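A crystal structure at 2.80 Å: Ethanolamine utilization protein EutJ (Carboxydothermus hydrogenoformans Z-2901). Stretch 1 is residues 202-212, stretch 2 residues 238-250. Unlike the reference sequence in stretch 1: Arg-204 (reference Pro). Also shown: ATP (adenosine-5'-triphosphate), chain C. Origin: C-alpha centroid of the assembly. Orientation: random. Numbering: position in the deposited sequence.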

# COMPACT_ATOMS: atom_id res chain seq x y z
N ILE A 202 5.50 -12.38 -18.44
CA ILE A 202 5.82 -10.95 -18.37
C ILE A 202 7.07 -10.79 -17.50
O ILE A 202 7.61 -9.70 -17.36
CB ILE A 202 4.64 -10.15 -17.79
N MSE A 203 7.55 -11.90 -16.96
CA MSE A 203 8.58 -11.87 -15.92
C MSE A 203 9.99 -11.45 -16.38
O MSE A 203 10.46 -10.36 -16.04
CB MSE A 203 8.61 -13.21 -15.19
CG MSE A 203 9.57 -13.26 -14.01
SE MSE A 203 9.53 -11.68 -12.88
CE MSE A 203 8.36 -12.21 -11.38
N ARG A 204 10.67 -12.31 -17.14
CA ARG A 204 11.97 -11.98 -17.72
C ARG A 204 12.12 -10.48 -18.13
O ARG A 204 13.14 -9.84 -17.83
CB ARG A 204 12.23 -12.88 -18.91
N VAL A 205 11.10 -9.94 -18.82
CA VAL A 205 11.17 -8.60 -19.42
C VAL A 205 11.19 -7.47 -18.40
O VAL A 205 11.80 -6.43 -18.63
CB VAL A 205 10.03 -8.40 -20.45
CG1 VAL A 205 8.99 -9.50 -20.32
CG2 VAL A 205 9.41 -7.03 -20.31
N VAL A 206 10.56 -7.74 -17.26
CA VAL A 206 10.34 -6.78 -16.20
C VAL A 206 11.33 -7.02 -15.02
O VAL A 206 11.37 -6.25 -14.05
CB VAL A 206 8.85 -6.89 -15.79
CG1 VAL A 206 8.54 -6.20 -14.49
CG2 VAL A 206 7.98 -6.34 -16.90
N ARG A 207 12.14 -8.08 -15.14
CA ARG A 207 13.13 -8.48 -14.11
C ARG A 207 14.16 -7.38 -13.82
O ARG A 207 14.42 -7.08 -12.66
CB ARG A 207 13.78 -9.85 -14.47
CG ARG A 207 14.99 -10.32 -13.58
CD ARG A 207 15.45 -11.80 -13.85
NE ARG A 207 14.44 -12.82 -13.49
CZ ARG A 207 14.16 -13.23 -12.25
NH1 ARG A 207 14.81 -12.75 -11.19
NH2 ARG A 207 13.21 -14.14 -12.04
N PRO A 208 14.73 -6.76 -14.88
CA PRO A 208 15.75 -5.71 -14.77
C PRO A 208 15.43 -4.63 -13.74
O PRO A 208 16.29 -4.25 -12.93
CB PRO A 208 15.81 -5.11 -16.18
CG PRO A 208 14.76 -5.82 -16.99
CD PRO A 208 14.49 -7.09 -16.30
N VAL A 209 14.18 -4.15 -13.76
CA VAL A 209 13.69 -3.16 -12.79
C VAL A 209 13.81 -3.67 -11.34
O VAL A 209 14.25 -2.91 -10.45
CB VAL A 209 12.23 -2.73 -13.09
CG1 VAL A 209 11.97 -1.33 -12.58
CG2 VAL A 209 11.93 -2.82 -14.59
N ILE A 210 13.42 -4.94 -11.13
CA ILE A 210 13.50 -5.60 -9.81
C ILE A 210 14.94 -5.69 -9.31
O ILE A 210 15.21 -5.46 -8.12
CB ILE A 210 12.90 -7.04 -9.82
CG1 ILE A 210 11.69 -7.15 -10.75
CG2 ILE A 210 12.63 -7.56 -8.36
CD1 ILE A 210 10.36 -7.28 -10.07
N GLU A 211 15.87 -6.02 -10.22
CA GLU A 211 17.29 -6.06 -9.88
C GLU A 211 17.67 -4.72 -9.25
O GLU A 211 18.10 -4.66 -8.09
CB GLU A 211 18.17 -6.31 -11.12
CG GLU A 211 17.76 -7.50 -12.04
CD GLU A 211 18.78 -7.83 -13.16
OE1 GLU A 211 19.97 -7.45 -13.05
OE2 GLU A 211 18.38 -8.49 -14.15
N LYS A 212 17.45 -3.66 -10.05
CA LYS A 212 17.66 -2.26 -9.67
C LYS A 212 17.07 -1.95 -8.30
O LYS A 212 17.77 -1.45 -7.40
CB LYS A 212 17.03 -1.35 -10.73
CG LYS A 212 17.06 0.14 -10.37
CD LYS A 212 16.18 0.98 -11.31
CE LYS A 212 16.34 2.47 -10.99
NZ LYS A 212 16.69 3.31 -12.19
N TYR A 238 2.77 -7.85 -6.01
CA TYR A 238 1.71 -8.76 -6.43
C TYR A 238 2.19 -9.64 -7.59
O TYR A 238 1.43 -10.43 -8.15
CB TYR A 238 0.51 -7.96 -6.92
CG TYR A 238 -0.71 -7.98 -6.02
CD1 TYR A 238 -1.19 -9.17 -5.46
CD2 TYR A 238 -1.41 -6.80 -5.76
CE1 TYR A 238 -2.32 -9.17 -4.64
CE2 TYR A 238 -2.55 -6.79 -4.94
CZ TYR A 238 -3.00 -7.98 -4.39
OH TYR A 238 -4.12 -7.97 -3.60
N LEU A 239 3.44 -9.47 -7.98
CA LEU A 239 3.98 -10.27 -9.08
C LEU A 239 4.37 -11.62 -8.49
O LEU A 239 5.14 -11.68 -7.54
CB LEU A 239 5.18 -9.56 -9.72
CG LEU A 239 5.27 -9.76 -11.24
CD1 LEU A 239 3.97 -9.36 -11.94
CD2 LEU A 239 6.43 -8.99 -11.83
N THR A 240 3.78 -12.69 -9.00
CA THR A 240 4.15 -14.00 -8.47
C THR A 240 5.63 -14.26 -8.73
O THR A 240 6.15 -14.00 -9.83
CB THR A 240 3.27 -15.17 -8.95
OG1 THR A 240 2.75 -14.88 -10.25
CG2 THR A 240 2.11 -15.36 -8.01
N GLY A 241 6.30 -14.72 -7.67
CA GLY A 241 7.72 -14.97 -7.73
C GLY A 241 8.52 -13.71 -7.49
O GLY A 241 9.74 -13.79 -7.29
N PHE A 242 7.85 -12.56 -7.52
CA PHE A 242 8.49 -11.31 -7.12
C PHE A 242 9.29 -11.57 -5.85
O PHE A 242 10.45 -11.18 -5.77
CB PHE A 242 7.48 -10.19 -6.84
CG PHE A 242 8.13 -8.87 -6.47
CD1 PHE A 242 8.20 -7.84 -7.40
CD2 PHE A 242 8.64 -8.64 -5.19
CE1 PHE A 242 8.79 -6.62 -7.06
CE2 PHE A 242 9.22 -7.42 -4.85
CZ PHE A 242 9.30 -6.42 -5.79
N SER A 243 8.68 -12.23 -4.88
CA SER A 243 9.39 -12.59 -3.65
C SER A 243 10.73 -13.27 -3.94
O SER A 243 11.75 -12.90 -3.35
CB SER A 243 8.54 -13.53 -2.80
OG SER A 243 9.20 -13.75 -1.57
N GLU A 244 10.71 -14.26 -4.84
CA GLU A 244 11.91 -15.02 -5.16
C GLU A 244 12.91 -14.12 -5.89
O GLU A 244 13.99 -13.83 -5.36
CB GLU A 244 11.56 -16.25 -5.99
N GLU A 245 12.52 -13.63 -7.07
CA GLU A 245 13.38 -12.76 -7.88
C GLU A 245 14.05 -11.66 -7.02
O GLU A 245 15.27 -11.51 -7.01
CB GLU A 245 12.59 -12.18 -9.05
N PHE A 246 13.26 -10.93 -6.25
CA PHE A 246 13.78 -9.94 -5.31
C PHE A 246 14.63 -10.60 -4.21
O PHE A 246 15.73 -10.12 -3.91
CB PHE A 246 12.62 -9.15 -4.72
CG PHE A 246 13.02 -7.87 -4.05
CD1 PHE A 246 12.91 -6.65 -4.71
CD2 PHE A 246 13.46 -7.87 -2.73
CE1 PHE A 246 13.25 -5.43 -4.07
CE2 PHE A 246 13.80 -6.66 -2.08
CZ PHE A 246 13.69 -5.45 -2.75
N SER A 247 14.15 -11.68 -3.60
CA SER A 247 14.91 -12.28 -2.51
C SER A 247 16.36 -12.59 -2.95
O SER A 247 17.27 -12.53 -2.12
CB SER A 247 14.22 -13.50 -1.97
N ARG A 248 16.57 -12.86 -4.24
CA ARG A 248 17.92 -13.09 -4.79
C ARG A 248 18.73 -11.80 -4.81
O ARG A 248 19.62 -11.63 -3.96
CB ARG A 248 17.88 -13.72 -6.19
N PHE A 249 18.41 -10.90 -5.74
CA PHE A 249 19.24 -9.72 -6.02
C PHE A 249 19.59 -8.92 -4.79
O PHE A 249 20.62 -8.26 -4.75
CB PHE A 249 18.57 -8.80 -7.03
CG PHE A 249 18.27 -9.46 -8.32
CD1 PHE A 249 19.28 -9.73 -9.23
CD2 PHE A 249 16.97 -9.81 -8.64
CE1 PHE A 249 19.00 -10.36 -10.45
CE2 PHE A 249 16.66 -10.44 -9.86
CZ PHE A 249 17.68 -10.72 -10.77
N LEU A 250 18.74 -8.99 -3.78
CA LEU A 250 19.01 -8.29 -2.53
C LEU A 250 20.11 -8.99 -1.73
O LEU A 250 21.01 -8.33 -1.19
CB LEU A 250 17.73 -8.16 -1.69
CG LEU A 250 17.96 -7.59 -0.29
CD1 LEU A 250 18.10 -6.08 -0.32
CD2 LEU A 250 16.83 -8.00 0.62
PG ATP C . 1.05 3.20 -1.60
O1G ATP C . -0.26 2.41 -1.52
O2G ATP C . 2.27 2.33 -1.66
O3G ATP C . 1.20 4.24 -0.51
PB ATP C . 0.15 3.36 -4.25
O1B ATP C . 0.36 4.07 -5.54
O2B ATP C . -1.28 3.23 -3.80
O3B ATP C . 1.06 3.92 -3.05
PA ATP C . 0.28 0.41 -4.15
O1A ATP C . -1.21 0.39 -3.96
O2A ATP C . 1.15 -0.10 -3.02
O3A ATP C . 0.83 1.90 -4.44
O5' ATP C . 0.66 -0.29 -5.54
C5' ATP C . 0.19 0.11 -6.81
C4' ATP C . 1.01 -0.72 -7.78
O4' ATP C . 0.80 -2.11 -7.50
C3' ATP C . 0.57 -0.51 -9.21
O3' ATP C . 1.70 -0.32 -10.07
C2' ATP C . -0.07 -1.81 -9.62
O2' ATP C . 0.16 -2.09 -10.99
C1' ATP C . 0.57 -2.84 -8.70
N9 ATP C . -0.37 -4.01 -8.72
C8 ATP C . -1.64 -4.07 -8.28
N7 ATP C . -2.22 -5.28 -8.54
C5 ATP C . -1.31 -6.03 -9.19
C6 ATP C . -1.24 -7.40 -9.77
N6 ATP C . -2.28 -8.26 -9.70
N1 ATP C . -0.08 -7.78 -10.36
C2 ATP C . 0.99 -6.98 -10.46
N3 ATP C . 1.00 -5.73 -9.96
C4 ATP C . -0.10 -5.19 -9.32

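No hydrogen bond joins these two stretches among the atoms modelled; what holds them together is packing, and its most distinctive element is the ring of Phe-249, which receives an acidic side chain over one face and a guanidinium at its edge. The methylene CG of Glu-211 lies 3.6 Å from the centroid of the Phe-249 ring and only 19° off its normal, a CH-pi contact. Here glutamate serves through its aliphatic part: CG meets the aromatic face, while the carboxylate oxygens lie off the ring, the nearer, Glu-211 OE1, 4.0 Å from Phe-249 CE1. Arg-207 approaches the same ring near its plane, with NH1 3.2 Å from CE2 of Phe-249. This edge bears the slightly positive ring hydrogens, so the approach is not a cation-pi stack. The CA-to-CB bond of Arg-207 lies sideways to the second stretch, and the long side chain brings its end nearer, where Arg-207 NH1 also lies 3.1 Å from Glu-245 CB. The rest of the Glu-245 side chain is not modelled, so the partner of its carboxylate cannot be read from the coordinates.

The two helices run in broadly the same direction, at 45° to each other, and their axes approach to 9.2 Å. Where Ile-210 faces Phe-246, their CA atoms are 6.3 Å apart; Glu-211 CA and Phe-249 CA come closer still, at 5.7 Å. Together the stretches bury 558 Å².

Ile-210, with 102 Å² covered, is the largest single contributor. Its CA-to-CB bond points toward the second stretch, and its branched side chain meets two aromatic rings. Ile-210 CD1 lies 3.5 Å from Phe-242 CE1; Ile-210 CG2 sits over one face of that ring and, at the edge of the Phe-246 ring, lies 3.8 Å from Phe-246 CD1. A beta-branched aliphatic residue suits this place because it offers methyl groups in different directions without any polar group to satisfy. Phe-242 points away at CA-to-CB, yet its long, flat side chain (chi1 t) brings the ring back to the isoleucine.

At the other end of the contact, selenomethionine at Met-203 reaches into the turn that precedes the second helix. Its CA-to-CB bond is sideways to the second stretch, but the flexible chain places Met-203 CE 3.8 Å from Leu-239 CD2 and 3.2 Å from Thr-240 O. Leu-239 points toward the first helix and supplies an apolar surface; its CD2 also lies 4.4 Å from CG1 of Val-206, a looser contact from a compact, buried residue.

Leu-239 to Phe-242 forms a type II beta turn that leads into the helix. Gly-241 occupies the N-cap position with a phi of 83°, a conformation that glycine adopts readily because it has no side chain. Gly-241 O accepts a hydrogen bond from Glu-245 N at 2.8 Å, joining the turn to the helix that carries Glu-245, Phe-246 and Phe-249 to the first stretch.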